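Local coordinates for microcin B17-processing protein McbD (Escherichia coli str. K-12 substr. MG1655, PDB 6GRH) that takes part in processing the inactive microcin B17 precursor into the active antibiotic, probably as the YcaO-family, ATP-dependent cyclodehydratase that forms its azoline rings, at residues 176-181 against 379-385; 208-214 against 226-232; 241-245 against 392-396. The protein carries 1 engineered substitution. One frame throughout, in Å; residues are numbered along the deposited sequence. Where two conformers were deposited one is given.

Contact 1: 176-181 against 379-385; sequences LYWLQG and YHTGDGI
Leu-179 and Tyr-379 make the tight part of this contact, where the last turn of helix 157-180 meets a loop near the C terminus. Leu-179 CD1 sits over the centre of the tyrosine ring, 3.8 Å from its centroid, a CH-pi contact with the methyl almost on the ring normal. Leu-179 CB adds to it, 3.7 Å from Tyr-379 CE1. With CG anti to its own backbone N (chi1 -169°), Tyr-379 carries its ring against the helix. Gln-180 CG meets the rim of the same ring in plane, and Leu-176 CD1 lies 4.0 Å from Tyr-379 CD1. A flat, amphipathic tyrosine suits the place: its faces are apolar, while Gly-384 N donates to Tyr-379 OH at 3.0 Å in a rather bent bond, and the same oxygen bonds Glu-389 OE2, so the ring is fixed at its far end.

Beside this, Ile-385 N gives Leu-179 O a nearly straight bond of 2.7 Å, 165° at the hydrogen. Gly-384 CA makes a CA-H...O contact with Leu-179 O at 3.4 Å; glycine suits because a CB here would point at the helix and run into that carbonyl. Toward solvent the packing thins: Gln-180 and Asp-383 lie side by side, pointing the same way, with Gln-180 OE1 3.8 Å from Asp-383 CB, and the type II turn from His-380 to Asp-383, with Gly-382 at its third position, projects outward.

Gly-181 leaves the helix with positive phi, a conformation easy for glycine. This is a glycine-terminated helix C terminus, a carbonyl of its last turn bonded by a loop N-H.

Contact 2: 208-214 against 226-232; sequences EGDIRIF and VLTLYGT
Tyr-230 turns its CG anti to the backbone N (chi1 169°), which lays the ring along the neighbouring strand, beside Gly-209 and toward Glu-208; Phe-214 and Leu-229 both set CG opposite the carbonyl carbon (chi1 -63° and -68°), and their side chains meet at about a right angle. The Tyr-230 OH ends 3.1 Å from Glu-208 CG, while Ile-211 CG2 touches the ring edge in plane, 4.0 Å from Tyr-230 CD1. Leu-229 CD1 abuts the phenylalanine edge, 4.0 Å from Phe-214 CE2. On the face of the sheet that carries Phe-214 and Leu-229, Phe-214 CZ lies above one face of the guanidinium of Arg-212, offset toward its rim, and Arg-212 NH2 forms a salt bridge with Glu-186. On the other face, branched side chains pack against each other across the two strands, as where Ile-213 CG2 meets Val-226 CG1 at 3.7 Å.

Beneath the side chains runs a regular antiparallel ladder. The hydrogen-bonded pairs are Asp-210 with Gly-231, Arg-212 with Leu-229 and Phe-214 with Leu-227, each joined by two backbone bonds. Past its end, Thr-232 OG1 donates to Glu-208 O at 2.7 Å and itself receives the N-H of Asn-234. Glycine suits position 209 because a CB would collide with Gly-231 O, Thr-232 CB and Tyr-230 CE1. Glu-208 OE2 bonds Ser-237 OG of its own chain and Ser-67 OG of the McbC chain.

The hairpin occupies the middle of a mixed sheet, between strands 182-187 and 241-248. Helix 251-275 covers the face of Ile-213, Val-226 and Thr-228, and helix 296-304 packs on that of Arg-212 and Leu-229.

Contact 3: 241-245 against 392-396; sequences YSTGL and MVPFP
Residues 241-245 of strand 241-248 are extended where they face the chain's final residues, which kink in an inverse gamma turn centred on Pro-394, and Thr-243 and Phe-395 are the nearest pair, CA to CA 6.8 Å. Tyr-241 OH donates to Pro-394 O at 2.7 Å, and that oxygen lies at the edge of the phenol ring, in its plane. Tyrosine suits the place because it brings a donor to a buried carbonyl while its CE2 packs 4.1 Å from Pro-394 CB.

Phe-395 points CG away from its backbone N (chi1 -171°), directing the ring at the strand. Its CD2 meets Thr-243 CG2 at 3.5 Å, and its CE2 reaches Leu-245 CB, also at 3.5 Å. Threonine serves two sides here: its methyl packs on the phenyl ring, while OG1 bonds Thr-228 O on the adjacent strand. Pro-396 CD rests 3.5 Å above the plane of the Phe-395 ring, offset toward the rim; prolines on both sides of the phenylalanine limit the freedom of this tail.

The strand forms one margin of the mixed sheet within this chain, bonded to strand 224-231. The C-terminal tail lies over it among helix 157-180, which meets Phe-395 through Leu-174, helix 296-304, which meets Pro-394 through Leu-302, and helix 285-292, whose Phe-290 touches Tyr-241, Thr-243 and Pro-396.

Along the chain the segments run 176-181, 208-214, 226-232, 241-245, 379-385 and 392-396, so contact 2 falls wholly between the two halves of contact 1, while contacts 1 and 3 interleave. Contacts 2 and 3 are closest, their centres about 11 Å apart, and share one sheet through the neighbouring strands 224-231 and 241-248. Helix 157-180 ties contact 1 to both: Tyr-177 packs on Leu-227 and Trp-178 on Pro-394, although the centres of contacts 1 and 2 are about 22 Å apart and those of contacts 1 and 3 about 17 Å. The C-terminal region thus returns across the earlier helix and sheet, bringing together parts of the YcaO fold that are far apart in sequence.

Contact 1: 176-181 against 379-385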
loop_
_atom_site.group_PDB
_atom_site.type_symbol
_atom_site.label_atom_id
_atom_site.label_comp_id
_atom_site.label_asym_id
_atom_site.label_seq_id
_atom_site.Cartn_x
_atom_site.Cartn_y
_atom_site.Cartn_z
ATOM N N LEU E 176 -14.795 -10.714 -54.996
ATOM C CA LEU E 176 -14.522 -11.537 -56.175
ATOM C C LEU E 176 -14.695 -13.033 -55.866
ATOM O O LEU E 176 -15.316 -13.763 -56.645
ATOM C CB LEU E 176 -13.134 -11.267 -56.749
ATOM C CG LEU E 176 -13.008 -11.852 -58.158
ATOM C CD1 LEU E 176 -13.914 -11.099 -59.123
ATOM C CD2 LEU E 176 -11.571 -11.835 -58.653
ATOM N N TYR E 177 -14.171 -13.466 -54.719
ATOM C CA TYR E 177 -14.361 -14.850 -54.236
ATOM C C TYR E 177 -15.839 -15.189 -54.031
ATOM O O TYR E 177 -16.313 -16.239 -54.487
ATOM C CB TYR E 177 -13.626 -15.071 -52.922
ATOM C CG TYR E 177 -13.980 -16.366 -52.227
ATOM C CD1 TYR E 177 -13.561 -17.584 -52.735
ATOM C CD2 TYR E 177 -14.727 -16.370 -51.073
ATOM C CE1 TYR E 177 -13.875 -18.779 -52.106
ATOM C CE2 TYR E 177 -15.054 -17.551 -50.433
ATOM C CZ TYR E 177 -14.622 -18.751 -50.946
ATOM O OH TYR E 177 -14.941 -19.913 -50.305
ATOM N N TRP E 178 -16.550 -14.292 -53.352
ATOM C CA TRP E 178 -17.993 -14.435 -53.160
ATOM C C TRP E 178 -18.721 -14.631 -54.501
ATOM O O TRP E 178 -19.461 -15.602 -54.672
ATOM C CB TRP E 178 -18.550 -13.211 -52.441
ATOM C CG TRP E 178 -20.050 -13.170 -52.326
ATOM C CD1 TRP E 178 -20.887 -12.190 -52.794
ATOM C CD2 TRP E 178 -20.879 -14.129 -51.681
ATOM N NE1 TRP E 178 -22.179 -12.479 -52.464
ATOM C CE2 TRP E 178 -22.208 -13.665 -51.783
ATOM C CE3 TRP E 178 -20.630 -15.335 -51.008
ATOM C CZ2 TRP E 178 -23.291 -14.370 -51.252
ATOM C CZ3 TRP E 178 -21.712 -16.035 -50.467
ATOM C CH2 TRP E 178 -23.024 -15.552 -50.602
ATOM N N LEU E 179 -18.464 -13.744 -55.459
ATOM C CA LEU E 179 -19.195 -13.754 -56.731
ATOM C C LEU E 179 -18.868 -14.929 -57.652
ATOM O O LEU E 179 -19.760 -15.445 -58.312
ATOM C CB LEU E 179 -18.995 -12.432 -57.475
ATOM C CG LEU E 179 -19.610 -11.236 -56.738
ATOM C CD1 LEU E 179 -19.089 -9.914 -57.288
ATOM C CD2 LEU E 179 -21.131 -11.278 -56.756
ATOM N N GLN E 180 -17.602 -15.336 -57.692
ATOM C CA GLN E 180 -17.112 -16.346 -58.645
ATOM C C GLN E 180 -16.822 -17.721 -58.049
ATOM O O GLN E 180 -16.744 -18.698 -58.779
ATOM C CB GLN E 180 -15.859 -15.818 -59.334
ATOM C CG GLN E 180 -16.131 -14.554 -60.127
ATOM C CD GLN E 180 -15.001 -14.185 -61.063
ATOM O OE1 GLN E 180 -15.178 -14.138 -62.281
ATOM N NE2 GLN E 180 -13.830 -13.926 -60.499
ATOM N N GLY E 181 -16.647 -17.795 -56.737
ATOM C CA GLY E 181 -16.248 -19.033 -56.082
ATOM C C GLY E 181 -14.799 -19.481 -56.265
ATOM O O GLY E 181 -14.470 -20.601 -55.893
ATOM N N TYR E 379 -14.904 -7.084 -62.231
ATOM C CA TYR E 379 -16.083 -7.921 -62.383
ATOM C C TYR E 379 -17.076 -7.274 -63.346
ATOM O O TYR E 379 -17.135 -6.054 -63.454
ATOM C CB TYR E 379 -16.723 -8.170 -61.018
ATOM C CG TYR E 379 -17.798 -9.225 -61.031
ATOM C CD1 TYR E 379 -17.472 -10.572 -60.979
ATOM C CD2 TYR E 379 -19.151 -8.875 -61.097
ATOM C CE1 TYR E 379 -18.449 -11.548 -60.985
ATOM C CE2 TYR E 379 -20.140 -9.843 -61.104
ATOM C CZ TYR E 379 -19.785 -11.186 -61.046
ATOM O OH TYR E 379 -20.754 -12.172 -61.072
ATOM N N HIS E 380 -17.814 -8.110 -64.070
ATOM C CA HIS E 380 -18.952 -7.667 -64.886
ATOM C C HIS E 380 -20.087 -8.656 -64.653
ATOM O O HIS E 380 -19.833 -9.855 -64.499
ATOM C CB HIS E 380 -18.580 -7.602 -66.382
ATOM C CG HIS E 380 -19.499 -6.736 -67.197
ATOM N ND1 HIS E 380 -20.610 -7.230 -67.855
ATOM C CD2 HIS E 380 -19.474 -5.406 -67.457
ATOM C CE1 HIS E 380 -21.221 -6.243 -68.491
ATOM N NE2 HIS E 380 -20.556 -5.124 -68.257
ATOM N N THR E 381 -21.327 -8.157 -64.613
ATOM C CA THR E 381 -22.520 -9.007 -64.478
ATOM C C THR E 381 -22.440 -10.229 -65.394
ATOM O O THR E 381 -22.086 -10.107 -66.571
ATOM C CB THR E 381 -23.818 -8.239 -64.804
ATOM O OG1 THR E 381 -24.004 -7.200 -63.848
ATOM C CG2 THR E 381 -25.044 -9.167 -64.761
ATOM N N GLY E 382 -22.732 -11.402 -64.836
ATOM C CA GLY E 382 -22.705 -12.652 -65.600
ATOM C C GLY E 382 -21.403 -13.430 -65.559
ATOM O O GLY E 382 -21.375 -14.580 -65.997
ATOM N N ASP E 383 -20.328 -12.821 -65.044
ATOM C CA ASP E 383 -19.041 -13.499 -64.888
ATOM C C ASP E 383 -19.117 -14.649 -63.890
ATOM O O ASP E 383 -18.556 -15.708 -64.131
ATOM C CB ASP E 383 -17.948 -12.540 -64.381
ATOM C CG ASP E 383 -17.330 -11.678 -65.472
ATOM O OD1 ASP E 383 -17.753 -11.743 -66.637
ATOM O OD2 ASP E 383 -16.394 -10.921 -65.125
ATOM N N GLY E 384 -19.778 -14.425 -62.761
ATOM C CA GLY E 384 -19.804 -15.390 -61.677
ATOM C C GLY E 384 -21.163 -16.018 -61.472
ATOM O O GLY E 384 -21.953 -16.146 -62.424
ATOM N N ILE E 385 -21.424 -16.402 -60.225
ATOM C CA ILE E 385 -22.647 -17.096 -59.830
ATOM C C ILE E 385 -23.805 -16.098 -59.680
ATOM O O ILE E 385 -23.731 -15.165 -58.858
ATOM C CB ILE E 385 -22.444 -17.856 -58.505
ATOM C CG1 ILE E 385 -21.339 -18.913 -58.654
ATOM C CG2 ILE E 385 -23.739 -18.526 -58.055
ATOM C CD1 ILE E 385 -20.617 -19.212 -57.351
#

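Contact 2: 208-214 against 226-232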
loop_
_atom_site.group_PDB
_atom_site.type_symbol
_atom_site.label_atom_id
_atom_site.label_comp_id
_atom_site.label_asym_id
_atom_site.label_seq_id
_atom_site.Cartn_x
_atom_site.Cartn_y
_atom_site.Cartn_z
ATOM N N GLU E 208 -14.316 -28.343 -31.835
ATOM C CA GLU E 208 -15.729 -27.947 -31.795
ATOM C C GLU E 208 -16.453 -28.260 -33.117
ATOM O O GLU E 208 -17.649 -28.537 -33.112
ATOM C CB GLU E 208 -15.837 -26.459 -31.478
ATOM C CG GLU E 208 -17.233 -25.981 -31.056
ATOM C CD GLU E 208 -17.554 -26.150 -29.568
ATOM O OE1 GLU E 208 -16.697 -26.625 -28.768
ATOM O OE2 GLU E 208 -18.693 -25.753 -29.187
ATOM N N GLY E 209 -15.736 -28.195 -34.238
ATOM C CA GLY E 209 -16.343 -28.328 -35.566
ATOM C C GLY E 209 -15.283 -28.587 -36.618
ATOM O O GLY E 209 -14.403 -29.412 -36.398
ATOM N N ASP E 210 -15.362 -27.886 -37.751
ATOM C CA ASP E 210 -14.360 -28.005 -38.829
ATOM C C ASP E 210 -14.011 -26.657 -39.431
ATOM O O ASP E 210 -14.817 -25.703 -39.365
ATOM C CB ASP E 210 -14.862 -28.930 -39.930
ATOM C CG ASP E 210 -15.054 -30.337 -39.432
ATOM O OD1 ASP E 210 -14.030 -31.037 -39.200
ATOM O OD2 ASP E 210 -16.228 -30.715 -39.211
ATOM N N ILE E 211 -12.805 -26.583 -40.000
ATOM C CA ILE E 211 -12.348 -25.365 -40.661
ATOM C C ILE E 211 -11.820 -25.604 -42.068
ATOM O O ILE E 211 -11.324 -26.696 -42.386
ATOM C CB ILE E 211 -11.257 -24.637 -39.857
ATOM C CG1 ILE E 211 -10.014 -25.521 -39.703
ATOM C CG2 ILE E 211 -11.797 -24.218 -38.491
ATOM C CD1 ILE E 211 -8.797 -24.772 -39.224
ATOM N N ARG E 212 -11.909 -24.553 -42.879
ATOM C CA ARG E 212 -11.266 -24.481 -44.169
ATOM C C ARG E 212 -10.517 -23.154 -44.256
ATOM O O ARG E 212 -10.990 -22.129 -43.769
ATOM C CB ARG E 212 -12.296 -24.605 -45.297
ATOM C CG ARG E 212 -13.133 -25.892 -45.300
ATOM C CD ARG E 212 -12.355 -27.182 -45.547
ATOM N NE ARG E 212 -11.862 -27.305 -46.926
ATOM C CZ ARG E 212 -12.611 -27.591 -47.995
ATOM N NH1 ARG E 212 -13.912 -27.817 -47.879
ATOM N NH2 ARG E 212 -12.046 -27.664 -49.203
ATOM N N ILE E 213 -9.336 -23.187 -44.864
ATOM C CA ILE E 213 -8.478 -22.011 -45.011
ATOM C C ILE E 213 -8.139 -21.863 -46.496
ATOM O O ILE E 213 -7.522 -22.738 -47.069
ATOM C CB ILE E 213 -7.173 -22.170 -44.220
ATOM C CG1 ILE E 213 -7.458 -22.511 -42.752
ATOM C CG2 ILE E 213 -6.316 -20.906 -44.353
ATOM C CD1 ILE E 213 -6.216 -22.827 -41.933
ATOM N N PHE E 214 -8.527 -20.743 -47.089
ATOM C CA PHE E 214 -8.302 -20.479 -48.479
ATOM C C PHE E 214 -7.499 -19.185 -48.678
ATOM O O PHE E 214 -7.752 -18.189 -48.013
ATOM C CB PHE E 214 -9.653 -20.348 -49.191
ATOM C CG PHE E 214 -10.493 -21.598 -49.167
ATOM C CD1 PHE E 214 -9.982 -22.811 -49.606
ATOM C CD2 PHE E 214 -11.819 -21.555 -48.743
ATOM C CE1 PHE E 214 -10.765 -23.964 -49.609
ATOM C CE2 PHE E 214 -12.607 -22.703 -48.751
ATOM C CZ PHE E 214 -12.077 -23.904 -49.182
ATOM N N VAL E 226 -6.061 -14.144 -46.770
ATOM C CA VAL E 226 -6.388 -15.473 -46.282
ATOM C C VAL E 226 -7.750 -15.463 -45.617
ATOM O O VAL E 226 -7.970 -14.678 -44.706
ATOM C CB VAL E 226 -5.298 -15.993 -45.329
ATOM C CG1 VAL E 226 -5.703 -17.327 -44.724
ATOM C CG2 VAL E 226 -3.985 -16.155 -46.101
ATOM N N LEU E 227 -8.642 -16.340 -46.085
ATOM C CA LEU E 227 -9.998 -16.454 -45.571
ATOM C C LEU E 227 -10.045 -17.724 -44.761
ATOM O O LEU E 227 -9.726 -18.791 -45.278
ATOM C CB LEU E 227 -11.005 -16.566 -46.725
ATOM C CG LEU E 227 -12.491 -16.651 -46.350
ATOM C CD1 LEU E 227 -12.981 -15.392 -45.687
ATOM C CD2 LEU E 227 -13.313 -16.975 -47.592
ATOM N N THR E 228 -10.412 -17.602 -43.489
ATOM C CA THR E 228 -10.613 -18.754 -42.616
ATOM C C THR E 228 -12.121 -18.922 -42.456
ATOM O O THR E 228 -12.847 -17.933 -42.283
ATOM C CB THR E 228 -9.949 -18.565 -41.233
ATOM O OG1 THR E 228 -10.049 -17.192 -40.834
ATOM C CG2 THR E 228 -8.479 -18.972 -41.256
ATOM N N LEU E 229 -12.577 -20.168 -42.517
ATOM C CA LEU E 229 -13.994 -20.505 -42.440
ATOM C C LEU E 229 -14.175 -21.582 -41.400
ATOM O O LEU E 229 -13.363 -22.502 -41.308
ATOM C CB LEU E 229 -14.479 -21.016 -43.796
ATOM C CG LEU E 229 -14.521 -20.000 -44.930
ATOM C CD1 LEU E 229 -14.954 -20.694 -46.214
ATOM C CD2 LEU E 229 -15.450 -18.836 -44.609
ATOM N N TYR E 230 -15.242 -21.456 -40.624
ATOM C CA TYR E 230 -15.577 -22.395 -39.568
ATOM C C TYR E 230 -17.047 -22.727 -39.672
ATOM O O TYR E 230 -17.871 -21.840 -39.941
ATOM C CB TYR E 230 -15.340 -21.775 -38.184
ATOM C CG TYR E 230 -15.912 -22.598 -37.045
ATOM C CD1 TYR E 230 -15.242 -23.725 -36.576
ATOM C CD2 TYR E 230 -17.122 -22.260 -36.448
ATOM C CE1 TYR E 230 -15.754 -24.490 -35.546
ATOM C CE2 TYR E 230 -17.637 -23.017 -35.412
ATOM C CZ TYR E 230 -16.944 -24.134 -34.968
ATOM O OH TYR E 230 -17.427 -24.892 -33.935
ATOM N N GLY E 231 -17.363 -23.989 -39.402
ATOM C CA GLY E 231 -18.731 -24.428 -39.224
ATOM C C GLY E 231 -18.834 -25.665 -38.354
ATOM O O GLY E 231 -17.931 -26.485 -38.347
ATOM N N THR E 232 -19.934 -25.791 -37.611
ATOM C CA THR E 232 -20.217 -27.011 -36.857
ATOM C C THR E 232 -21.693 -27.430 -36.924
ATOM O O THR E 232 -22.596 -26.580 -37.020
ATOM C CB THR E 232 -19.770 -26.882 -35.392
ATOM O OG1 THR E 232 -19.817 -28.165 -34.762
ATOM C CG2 THR E 232 -20.623 -25.882 -34.617
#

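Contact 3: 241-245 against 392-396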
loop_
_atom_site.group_PDB
_atom_site.type_symbol
_atom_site.label_atom_id
_atom_site.label_comp_id
_atom_site.label_asym_id
_atom_site.label_seq_id
_atom_site.Cartn_x
_atom_site.Cartn_y
_atom_site.Cartn_z
ATOM N N TYR E 241 -21.329 -21.034 -37.453
ATOM C CA TYR E 241 -20.541 -20.536 -38.570
ATOM C C TYR E 241 -19.774 -19.303 -38.135
ATOM O O TYR E 241 -20.313 -18.460 -37.417
ATOM C CB TYR E 241 -21.446 -20.193 -39.776
ATOM C CG TYR E 241 -20.810 -19.323 -40.849
ATOM C CD1 TYR E 241 -19.900 -19.855 -41.755
ATOM C CD2 TYR E 241 -21.118 -17.972 -40.954
ATOM C CE1 TYR E 241 -19.309 -19.069 -42.736
ATOM C CE2 TYR E 241 -20.531 -17.171 -41.922
ATOM C CZ TYR E 241 -19.616 -17.723 -42.817
ATOM O OH TYR E 241 -19.017 -16.923 -43.797
ATOM N N SER E 242 -18.525 -19.183 -38.586
ATOM C CA SER E 242 -17.802 -17.921 -38.439
ATOM C C SER E 242 -16.734 -17.810 -39.502
ATOM O O SER E 242 -16.451 -18.769 -40.222
ATOM C CB SER E 242 -17.199 -17.795 -37.031
ATOM O OG SER E 242 -16.787 -16.467 -36.809
ATOM N N THR E 243 -16.151 -16.629 -39.615
ATOM C CA THR E 243 -15.163 -16.390 -40.649
ATOM C C THR E 243 -14.189 -15.331 -40.209
ATOM O O THR E 243 -14.496 -14.528 -39.342
ATOM C CB THR E 243 -15.821 -16.011 -42.009
ATOM O OG1 THR E 243 -14.812 -15.782 -43.006
ATOM C CG2 THR E 243 -16.668 -14.777 -41.903
ATOM N N GLY E 244 -13.002 -15.376 -40.786
ATOM C CA GLY E 244 -11.986 -14.365 -40.583
ATOM C C GLY E 244 -11.255 -14.125 -41.883
ATOM O O GLY E 244 -11.150 -15.019 -42.731
ATOM N N LEU E 245 -10.753 -12.914 -42.039
ATOM C CA LEU E 245 -10.080 -12.513 -43.250
ATOM C C LEU E 245 -8.976 -11.528 -42.917
ATOM O O LEU E 245 -9.176 -10.601 -42.125
ATOM C CB LEU E 245 -11.074 -11.852 -44.192
ATOM C CG LEU E 245 -10.540 -11.282 -45.511
ATOM C CD1 LEU E 245 -9.971 -12.377 -46.406
ATOM C CD2 LEU E 245 -11.678 -10.572 -46.210
ATOM N N MET E 392 -25.893 -10.494 -50.142
ATOM C CA MET E 392 -24.709 -10.033 -49.439
ATOM C C MET E 392 -23.864 -11.212 -48.938
ATOM O O MET E 392 -24.386 -12.173 -48.390
ATOM C CB MET E 392 -25.060 -9.113 -48.291
ATOM C CG MET E 392 -23.807 -8.616 -47.623
ATOM S SD MET E 392 -24.063 -7.159 -46.650
ATOM C CE MET E 392 -22.405 -7.035 -45.963
ATOM N N VAL E 393 -22.556 -11.113 -49.155
ATOM C CA VAL E 393 -21.560 -12.062 -48.610
ATOM C C VAL E 393 -21.761 -12.271 -47.087
ATOM O O VAL E 393 -22.022 -11.298 -46.389
ATOM C CB VAL E 393 -20.108 -11.575 -48.923
ATOM C CG1 VAL E 393 -19.777 -10.277 -48.210
ATOM C CG2 VAL E 393 -19.064 -12.653 -48.609
ATOM N N PRO E 394 -21.681 -13.533 -46.590
ATOM C CA PRO E 394 -21.870 -13.823 -45.159
ATOM C C PRO E 394 -20.606 -13.521 -44.309
ATOM O O PRO E 394 -19.943 -14.421 -43.761
ATOM C CB PRO E 394 -22.262 -15.306 -45.157
ATOM C CG PRO E 394 -21.534 -15.873 -46.334
ATOM C CD PRO E 394 -21.574 -14.783 -47.373
ATOM N N PHE E 395 -20.309 -12.230 -44.208
ATOM C CA PHE E 395 -19.096 -11.721 -43.589
ATOM C C PHE E 395 -19.525 -10.473 -42.821
ATOM O O PHE E 395 -20.358 -9.732 -43.337
ATOM C CB PHE E 395 -18.083 -11.372 -44.682
ATOM C CG PHE E 395 -16.719 -11.027 -44.161
ATOM C CD1 PHE E 395 -16.365 -9.708 -43.940
ATOM C CD2 PHE E 395 -15.781 -12.025 -43.903
ATOM C CE1 PHE E 395 -15.112 -9.373 -43.448
ATOM C CE2 PHE E 395 -14.524 -11.701 -43.408
ATOM C CZ PHE E 395 -14.197 -10.366 -43.173
ATOM N N PRO E 396 -18.996 -10.245 -41.591
ATOM C CA PRO E 396 -19.394 -9.042 -40.816
ATOM C C PRO E 396 -18.801 -7.709 -41.328
ATOM O O PRO E 396 -19.318 -6.609 -41.030
ATOM C CB PRO E 396 -18.867 -9.328 -39.402
ATOM C CG PRO E 396 -17.883 -10.433 -39.523
ATOM C CD PRO E 396 -17.976 -11.046 -40.883
ATOM O OXT PRO E 396 -17.779 -7.702 -42.047
#